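Local coordinates for protein beta-1,4-galactanase (Thielavia heterothallica, PDB 1HJS) that hydrolyses beta-1,4-galactosidic linkages in type I arabinogalactans, as a family 53 glycoside hydrolase, at residues Tyr214-Ser218 with Tyr257-Ser261. Residues are numbered along the deposited sequence; the frame is centred on the assembly and turned at random.
Sequences YPFYS and YSFPS
The Phe-259 ring runs alongside the pyrrolidine of Pro-215, with CE2 4.0 Å from Pro-215 CG. The far end of the ring reaches the next residue, where CZ lies 3.8 Å from Phe-216 CB and meets the Phe-216 ring at its edge. Trp-248 and Phe-268 also pack on Phe-259; an alanine here would probably open a gap between Pro-215 and these two rings. Next along the chain, Pro-260 brings CD to within 3.1 Å of Pro-215 O.

At the other end, Tyr-257 spreads one ring face over the Tyr-217 carbonyl, whose O sits above the ring centre. With chi1 at -57°, CG of Tyr-257 stands opposite its own carbonyl carbon, which swings the ring into this position. The Tyr-217 ring turns elsewhere, holding Phe-216 CD1 over its own centre.

Polar backbone groups between the loops are joined through water. One molecule donates to Pro-215 O (2.7 Å) and Ser-258 O (2.9 Å) while accepting from Ser-218 N; a second links Tyr-257 N to Phe-216 O.

Proline and aromatic packing, with water-bridged backbone groups, thus joins the loops following strands 208-212 and 240-245 of the eight-stranded TIM barrel, at the C-terminal ends where the active site lies. Tyr-214 of the first loop hydrogen-bonds Glu-245, the probable nucleophile, as expected for clan GH-A.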
# COMPACT_ATOMS: atom_id res chain seq x y z
N TYR A 214 -5.66 9.04 -4.34
CA TYR A 214 -4.92 9.77 -5.36
C TYR A 214 -5.77 10.95 -5.83
O TYR A 214 -7.00 10.85 -5.91
CB TYR A 214 -4.61 8.85 -6.54
CG TYR A 214 -3.54 7.81 -6.25
CD1 TYR A 214 -2.20 8.17 -6.16
CD2 TYR A 214 -3.88 6.47 -6.07
CE1 TYR A 214 -1.21 7.22 -5.91
CE2 TYR A 214 -2.90 5.51 -5.82
CZ TYR A 214 -1.57 5.89 -5.75
OH TYR A 214 -0.59 4.95 -5.52
N PRO A 215 -5.13 12.08 -6.16
CA PRO A 215 -5.88 13.26 -6.61
C PRO A 215 -6.08 13.39 -8.11
O PRO A 215 -6.83 14.26 -8.56
CB PRO A 215 -5.03 14.40 -6.07
CG PRO A 215 -3.63 13.89 -6.35
CD PRO A 215 -3.72 12.42 -5.90
N PHE A 216 -5.45 12.52 -8.90
CA PHE A 216 -5.53 12.64 -10.35
C PHE A 216 -6.26 11.57 -11.16
O PHE A 216 -5.98 11.39 -12.34
CB PHE A 216 -4.11 12.80 -10.91
CG PHE A 216 -3.08 11.95 -10.22
CD1 PHE A 216 -3.22 10.56 -10.18
CD2 PHE A 216 -1.98 12.53 -9.62
CE1 PHE A 216 -2.27 9.76 -9.53
CE2 PHE A 216 -1.02 11.74 -8.97
CZ PHE A 216 -1.17 10.35 -8.93
N TYR A 217 -7.22 10.88 -10.54
CA TYR A 217 -7.99 9.86 -11.25
C TYR A 217 -9.47 10.19 -11.21
O TYR A 217 -10.30 9.42 -11.72
CB TYR A 217 -7.76 8.49 -10.63
CG TYR A 217 -6.36 7.95 -10.84
CD1 TYR A 217 -5.82 7.86 -12.12
CD2 TYR A 217 -5.58 7.53 -9.76
CE1 TYR A 217 -4.53 7.36 -12.32
CE2 TYR A 217 -4.29 7.03 -9.95
CZ TYR A 217 -3.77 6.95 -11.23
OH TYR A 217 -2.51 6.46 -11.43
N SER A 218 -9.81 11.33 -10.62
CA SER A 218 -11.19 11.77 -10.49
C SER A 218 -11.27 13.00 -9.61
O SER A 218 -10.64 13.06 -8.55
CB SER A 218 -12.06 10.66 -9.88
OG SER A 218 -13.32 11.17 -9.48
N TYR A 257 -7.73 14.05 -15.75
CA TYR A 257 -8.92 14.43 -14.99
C TYR A 257 -8.68 15.74 -14.26
O TYR A 257 -7.54 16.09 -13.95
CB TYR A 257 -9.28 13.36 -13.96
CG TYR A 257 -9.50 11.98 -14.53
CD1 TYR A 257 -8.44 11.09 -14.69
CD2 TYR A 257 -10.78 11.57 -14.91
CE1 TYR A 257 -8.65 9.82 -15.22
CE2 TYR A 257 -10.99 10.30 -15.45
CZ TYR A 257 -9.92 9.43 -15.60
OH TYR A 257 -10.12 8.19 -16.15
N SER A 258 -9.76 16.46 -13.99
CA SER A 258 -9.66 17.72 -13.26
C SER A 258 -9.35 17.34 -11.81
O SER A 258 -9.82 16.32 -11.32
CB SER A 258 -10.98 18.49 -13.34
OG SER A 258 -11.36 18.71 -14.69
N PHE A 259 -8.55 18.16 -11.14
CA PHE A 259 -8.20 17.88 -9.75
C PHE A 259 -9.35 18.23 -8.81
O PHE A 259 -10.20 19.06 -9.13
CB PHE A 259 -6.94 18.65 -9.36
CG PHE A 259 -5.67 17.91 -9.67
CD1 PHE A 259 -5.40 17.47 -10.97
CD2 PHE A 259 -4.74 17.64 -8.67
CE1 PHE A 259 -4.23 16.77 -11.26
CE2 PHE A 259 -3.58 16.93 -8.95
CZ PHE A 259 -3.32 16.50 -10.24
N PRO A 260 -9.40 17.58 -7.63
CA PRO A 260 -10.46 17.84 -6.65
C PRO A 260 -10.48 19.32 -6.27
O PRO A 260 -9.42 19.95 -6.16
CB PRO A 260 -10.09 16.93 -5.48
CG PRO A 260 -9.41 15.78 -6.16
CD PRO A 260 -8.53 16.48 -7.17
N SER A 261 -11.67 19.85 -6.06
CA SER A 261 -11.83 21.26 -5.72
C SER A 261 -11.01 21.77 -4.53
O SER A 261 -10.46 22.87 -4.60
CB SER A 261 -13.31 21.59 -5.49
OG SER A 261 -13.83 20.85 -4.39
O HOH W 1 -8.50 13.84 -10.67
O HOH W 2 -5.61 13.96 -13.92